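Local coordinates for glycosyl transferases group 1 family protein (Francisella tularensis subsp. tularensis, PDB 5I45) that probably transfers sugar residues as a GT-B glycosyltransferase of the GT4 PimA-like group, represented here by its C-terminal domain alone, at residues L112-C117 with K179-I184; L126-A131 with C136-T141. All blocks are in the same frame, centred on the assembly; numbering follows the deposited sequence. Where two conformers were deposited one is given.

Contact 1: residues L112-C117 with K179-I184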
loop_
_atom_site.group_PDB
_atom_site.type_symbol
_atom_site.label_atom_id
_atom_site.label_comp_id
_atom_site.label_asym_id
_atom_site.label_seq_id
_atom_site.Cartn_x
_atom_site.Cartn_y
_atom_site.Cartn_z
ATOM N N LEU A 112 -7.996 2.061 -2.250
ATOM C CA LEU A 112 -6.849 2.677 -1.568
ATOM C C LEU A 112 -6.254 3.876 -2.279
ATOM O O LEU A 112 -6.091 3.866 -3.498
ATOM C CB LEU A 112 -5.734 1.620 -1.423
ATOM C CG LEU A 112 -6.102 0.440 -0.535
ATOM C CD1 LEU A 112 -5.101 -0.687 -0.730
ATOM C CD2 LEU A 112 -6.263 0.830 0.921
ATOM N N ASP A 113 -5.927 4.932 -1.528
ATOM C CA ASP A 113 -5.225 6.073 -2.082
ATOM C C ASP A 113 -3.734 5.847 -2.248
ATOM O O ASP A 113 -3.145 6.376 -3.160
ATOM C CB ASP A 113 -5.460 7.335 -1.255
ATOM C CG ASP A 113 -6.736 8.029 -1.631
ATOM O OD1 ASP A 113 -7.825 7.565 -1.273
ATOM O OD2 ASP A 113 -6.641 9.038 -2.367
ATOM N N ILE A 114 -3.145 5.096 -1.312
ATOM C CA ILE A 114 -1.684 4.894 -1.294
ATOM C C ILE A 114 -1.418 3.435 -1.084
ATOM O O ILE A 114 -2.097 2.806 -0.256
ATOM C CB ILE A 114 -1.038 5.718 -0.163
ATOM C CG1 ILE A 114 -1.354 7.212 -0.302
ATOM C CG2 ILE A 114 0.454 5.424 -0.066
ATOM C CD1 ILE A 114 -0.958 8.071 0.886
ATOM N N VAL A 115 -0.426 2.898 -1.772
ATOM C CA VAL A 115 0.050 1.531 -1.567
ATOM C C VAL A 115 1.534 1.579 -1.279
ATOM O O VAL A 115 2.282 2.302 -1.942
ATOM C CB VAL A 115 -0.261 0.607 -2.764
ATOM C CG1 VAL A 115 0.397 -0.761 -2.589
ATOM C CG2 VAL A 115 -1.752 0.429 -2.886
ATOM N N VAL A 116 1.943 0.820 -0.249
ATOM C CA VAL A 116 3.349 0.681 0.093
ATOM C C VAL A 116 3.849 -0.692 -0.282
ATOM O O VAL A 116 3.223 -1.668 0.052
ATOM C CB VAL A 116 3.598 0.950 1.592
ATOM C CG1 VAL A 116 5.063 0.820 1.924
ATOM C CG2 VAL A 116 3.102 2.347 1.962
ATOM N N CYS A 117 4.989 -0.740 -0.980
ATOM C CA CYS A 117 5.639 -1.994 -1.368
ATOM C C CYS A 117 6.989 -1.942 -0.669
ATOM O O CYS A 117 7.909 -1.335 -1.167
ATOM C CB CYS A 117 5.724 -2.055 -2.926
ATOM S SG CYS A 117 4.131 -1.796 -3.797
ATOM N N LYS A 179 -3.077 17.339 -4.008
ATOM C CA LYS A 179 -2.871 17.624 -5.420
ATOM C C LYS A 179 -1.621 16.906 -5.925
ATOM O O LYS A 179 -1.611 16.364 -7.001
ATOM C CB LYS A 179 -2.807 19.132 -5.678
ATOM C CG LYS A 179 -4.161 19.818 -5.582
ATOM C CD LYS A 179 -4.050 21.328 -5.751
ATOM C CE LYS A 179 -3.857 22.105 -4.445
ATOM N NZ LYS A 179 -2.534 22.033 -3.749
ATOM N N LEU A 180 -0.583 16.887 -5.117
ATOM C CA LEU A 180 0.633 16.179 -5.502
ATOM C C LEU A 180 0.364 14.680 -5.566
ATOM O O LEU A 180 0.773 14.003 -6.489
ATOM C CB LEU A 180 1.748 16.435 -4.499
ATOM C CG LEU A 180 3.034 15.618 -4.702
ATOM C CD1 LEU A 180 3.727 15.934 -6.017
ATOM C CD2 LEU A 180 3.920 15.888 -3.495
ATOM N N ARG A 181 -0.360 14.157 -4.575
ATOM C CA ARG A 181 -0.671 12.731 -4.551
ATOM C C ARG A 181 -1.397 12.309 -5.816
ATOM O O ARG A 181 -1.064 11.300 -6.428
ATOM C CB ARG A 181 -1.497 12.345 -3.307
ATOM C CG ARG A 181 -1.774 10.857 -3.206
ATOM C CD ARG A 181 -2.518 10.434 -1.972
ATOM N NE ARG A 181 -3.927 10.765 -1.981
ATOM C CZ ARG A 181 -4.551 11.694 -1.260
ATOM N NH1 ARG A 181 -3.922 12.555 -0.478
ATOM N NH2 ARG A 181 -5.871 11.747 -1.318
ATOM N N TYR A 182 -2.402 13.077 -6.192
ATOM C CA TYR A 182 -3.174 12.721 -7.388
ATOM C C TYR A 182 -2.345 12.798 -8.670
ATOM O O TYR A 182 -2.529 11.965 -9.563
ATOM C CB TYR A 182 -4.464 13.551 -7.498
ATOM C CG TYR A 182 -5.489 13.264 -6.393
ATOM C CD1 TYR A 182 -5.774 11.973 -5.991
ATOM C CD2 TYR A 182 -6.174 14.286 -5.786
ATOM C CE1 TYR A 182 -6.713 11.706 -5.003
ATOM C CE2 TYR A 182 -7.122 14.038 -4.799
ATOM C CZ TYR A 182 -7.377 12.739 -4.406
ATOM O OH TYR A 182 -8.336 12.469 -3.426
ATOM N N LYS A 183 -1.427 13.754 -8.747
ATOM C CA LYS A 183 -0.556 13.855 -9.901
ATOM C C LYS A 183 0.437 12.692 -9.994
ATOM O O LYS A 183 0.629 12.132 -11.066
ATOM C CB LYS A 183 0.151 15.192 -9.909
ATOM C CG LYS A 183 1.178 15.327 -11.013
ATOM C CD LYS A 183 1.135 16.689 -11.653
ATOM C CE LYS A 183 2.470 16.997 -12.295
ATOM N NZ LYS A 183 3.326 15.771 -12.262
ATOM N N ILE A 184 1.041 12.335 -8.860
ATOM C CA ILE A 184 1.945 11.189 -8.793
ATOM C C ILE A 184 1.215 9.920 -9.229
ATOM O O ILE A 184 1.705 9.177 -10.055
ATOM C CB ILE A 184 2.475 11.021 -7.349
ATOM C CG1 ILE A 184 3.438 12.159 -7.004
ATOM C CG2 ILE A 184 3.108 9.649 -7.121
ATOM C CD1 ILE A 184 4.754 12.139 -7.693
HETATM O O HOH W 1 -9.007 9.737 -3.583
#
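Asp113 and Arg181 meet side chain to side chain at about a right angle, in a salt bridge that ties the residue just before Ile114 to helix 178-195. Across this contact OD2 of Asp113 alone takes the guanidinium, receiving NH2 of Arg181 at 3.0 Å and, more weakly, its NE at 3.2 Å. This forked grip lies at the edge of the guanidinium, but the two flat groups are turned 75° apart, and NH2 comes from above the carboxylate plane, 55° out of it. Arg181 reaches the acid with CG anti to its backbone nitrogen (chi1 -177°) and a bend at chi3 that swings the guanidinium round. Its NH1 donates instead to the carbonyl of Leu174, in helix 164-176. Behind the charged end, CD of Arg181 rests on CG1 of Ile114 at 3.8 Å, and Trp61 touches all three side chains. A water donates to OD2 of Asp113 at 2.8 Å and is also hydrogen-bonded to OH of Tyr182, bringing this more exposed ring into the network. A buried salt bridge thus joins the N-terminal end of an inner strand of the parallel sheet to the first turns of the last helix, in the Rossmann-like fold of the C-terminal GT-B domain.

Contact 2: residues L126-A131 with C136-T141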
loop_
_atom_site.group_PDB
_atom_site.type_symbol
_atom_site.label_atom_id
_atom_site.label_comp_id
_atom_site.label_asym_id
_atom_site.label_seq_id
_atom_site.Cartn_x
_atom_site.Cartn_y
_atom_site.Cartn_z
ATOM N N LEU A 126 5.230 -6.594 -9.302
ATOM C CA LEU A 126 3.835 -6.723 -9.718
ATOM C C LEU A 126 2.833 -5.957 -8.869
ATOM O O LEU A 126 1.938 -5.363 -9.419
ATOM C CB LEU A 126 3.427 -8.186 -9.908
ATOM C CG LEU A 126 3.663 -8.608 -11.357
ATOM C CD1 LEU A 126 3.734 -10.118 -11.535
ATOM C CD2 LEU A 126 2.569 -7.992 -12.221
ATOM N N PRO A 127 2.952 -5.995 -7.544
ATOM C CA PRO A 127 2.026 -5.182 -6.738
ATOM C C PRO A 127 2.229 -3.638 -6.892
ATOM O O PRO A 127 1.265 -2.879 -6.708
ATOM C CB PRO A 127 2.267 -5.680 -5.305
ATOM C CG PRO A 127 2.908 -7.009 -5.443
ATOM C CD PRO A 127 3.633 -7.036 -6.751
ATOM N N ALA A 128 3.445 -3.153 -7.187
ATOM C CA ALA A 128 3.578 -1.760 -7.605
ATOM C C ALA A 128 2.825 -1.507 -8.915
ATOM O O ALA A 128 2.086 -0.539 -9.014
ATOM C CB ALA A 128 5.024 -1.345 -7.780
ATOM N N LEU A 129 2.999 -2.388 -9.896
ATOM C CA LEU A 129 2.286 -2.235 -11.163
ATOM C C LEU A 129 0.773 -2.321 -10.994
ATOM O O LEU A 129 0.032 -1.549 -11.616
ATOM C CB LEU A 129 2.754 -3.257 -12.179
ATOM C CG LEU A 129 4.200 -3.128 -12.608
ATOM C CD1 LEU A 129 4.553 -4.287 -13.508
ATOM C CD2 LEU A 129 4.453 -1.808 -13.303
ATOM N N GLU A 130 0.308 -3.251 -10.174
ATOM C CA GLU A 130 -1.132 -3.417 -9.928
ATOM C C GLU A 130 -1.686 -2.138 -9.282
ATOM O O GLU A 130 -2.775 -1.673 -9.636
ATOM C CB GLU A 130 -1.366 -4.629 -9.028
ATOM C CG GLU A 130 -1.131 -5.984 -9.700
ATOM C CD GLU A 130 -1.050 -7.164 -8.717
ATOM O OE1 GLU A 130 -1.198 -6.988 -7.510
ATOM O OE2 GLU A 130 -0.805 -8.302 -9.175
ATOM N N ALA A 131 -0.943 -1.600 -8.325
ATOM C CA ALA A 131 -1.345 -0.380 -7.621
ATOM C C ALA A 131 -1.378 0.805 -8.586
ATOM O O ALA A 131 -2.338 1.580 -8.592
ATOM C CB ALA A 131 -0.425 -0.101 -6.469
ATOM N N CYS A 136 -3.410 4.158 -7.687
ATOM C CA CYS A 136 -2.935 4.343 -6.294
ATOM C C CYS A 136 -1.576 5.027 -6.360
ATOM O O CYS A 136 -0.776 4.742 -7.257
ATOM C CB CYS A 136 -2.744 3.008 -5.590
ATOM S SG CYS A 136 -4.146 1.922 -5.597
ATOM N N ALA A 137 -1.267 5.914 -5.419
ATOM C CA ALA A 137 0.092 6.465 -5.327
ATOM C C ALA A 137 0.966 5.417 -4.658
ATOM O O ALA A 137 0.558 4.899 -3.613
ATOM C CB ALA A 137 0.067 7.741 -4.526
ATOM N N VAL A 138 2.145 5.125 -5.190
ATOM C CA VAL A 138 2.999 4.073 -4.651
ATOM C C VAL A 138 4.274 4.606 -4.024
ATOM O O VAL A 138 4.998 5.473 -4.581
ATOM C CB VAL A 138 3.365 3.066 -5.765
ATOM C CG1 VAL A 138 4.380 2.024 -5.299
ATOM C CG2 VAL A 138 2.121 2.358 -6.243
ATOM N N ILE A 139 4.542 4.034 -2.842
ATOM C CA ILE A 139 5.812 4.199 -2.141
ATOM C C ILE A 139 6.440 2.815 -2.133
ATOM O O ILE A 139 5.829 1.869 -1.695
ATOM C CB ILE A 139 5.589 4.659 -0.695
ATOM C CG1 ILE A 139 4.927 6.033 -0.651
ATOM C CG2 ILE A 139 6.940 4.688 0.039
ATOM C CD1 ILE A 139 4.320 6.358 0.701
ATOM N N ALA A 140 7.659 2.692 -2.631
ATOM C CA ALA A 140 8.293 1.395 -2.760
ATOM C C ALA A 140 9.766 1.414 -2.480
ATOM O O ALA A 140 10.442 2.418 -2.661
ATOM C CB ALA A 140 8.107 0.897 -4.212
ATOM N N THR A 141 10.273 0.261 -2.043
ATOM C CA THR A 141 11.711 0.003 -2.044
ATOM C C THR A 141 12.133 -0.389 -3.487
ATOM O O THR A 141 11.304 -0.635 -4.345
ATOM C CB THR A 141 12.019 -1.180 -1.141
ATOM O OG1 THR A 141 11.232 -2.289 -1.582
ATOM C CG2 THR A 141 11.703 -0.870 0.308
#
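The second half of a beta-alpha-beta crossover is closed here: helix 126-133, which follows strand 114-117, packs against strand 137-140, the parallel neighbour of that strand. Near the turn between them, N of Cys136 donates to O of Ala131 at 2.9 Å, with a fairly straight N-H...O angle of 160°. The side chain of Cys136 folds over the same carbonyl: its CB lies 3.3 Å from O of Ala131 and its SG 3.5 Å. With SG beside its own backbone nitrogen (chi1 -54°), the sulfur stays close to the helix. Two residues on, past Ala137, which points away, Val138 points at the helix and divides its two methyls between successive turns. CG2 presses on CB of Ala131 at 3.5 Å, while CG1 faces CB of Ala128 at 4.2 Å. The small alanines bring the helix close to the strand, CA of Ala128 lying 6.6 Å from CA of Val138. Tyr109 of helix 104-111 and Val115 of the adjacent strand also touch Ala131. The chemistry is thus almost wholly apolar: one backbone bond spans the helix-to-strand turn and satisfies the buried carbonyl of Ala131, and the small methyls are consistent with the close approach.

How the contacts relate
Contacts 1 and 2 are centred about 9 Å apart and share the sheet, in which strands 114-117 and 137-140 are parallel neighbours. Between them run probable backbone hydrogen bonds from N of Val115 to O of Ala137 (2.9 Å) and from N of Cys117 to O of Ile139 (2.8 Å). The faces differ: helix 126-133 of contact 2 covers one side, while Ile114 and Ile139 meet helix 164-176 on the other, the side from which Arg181 of contact 1 comes. O of Leu112 also packs on SG of Cys136 at 3.5 Å. Together they join a local crossover to a more distant C-terminal helix within one domain.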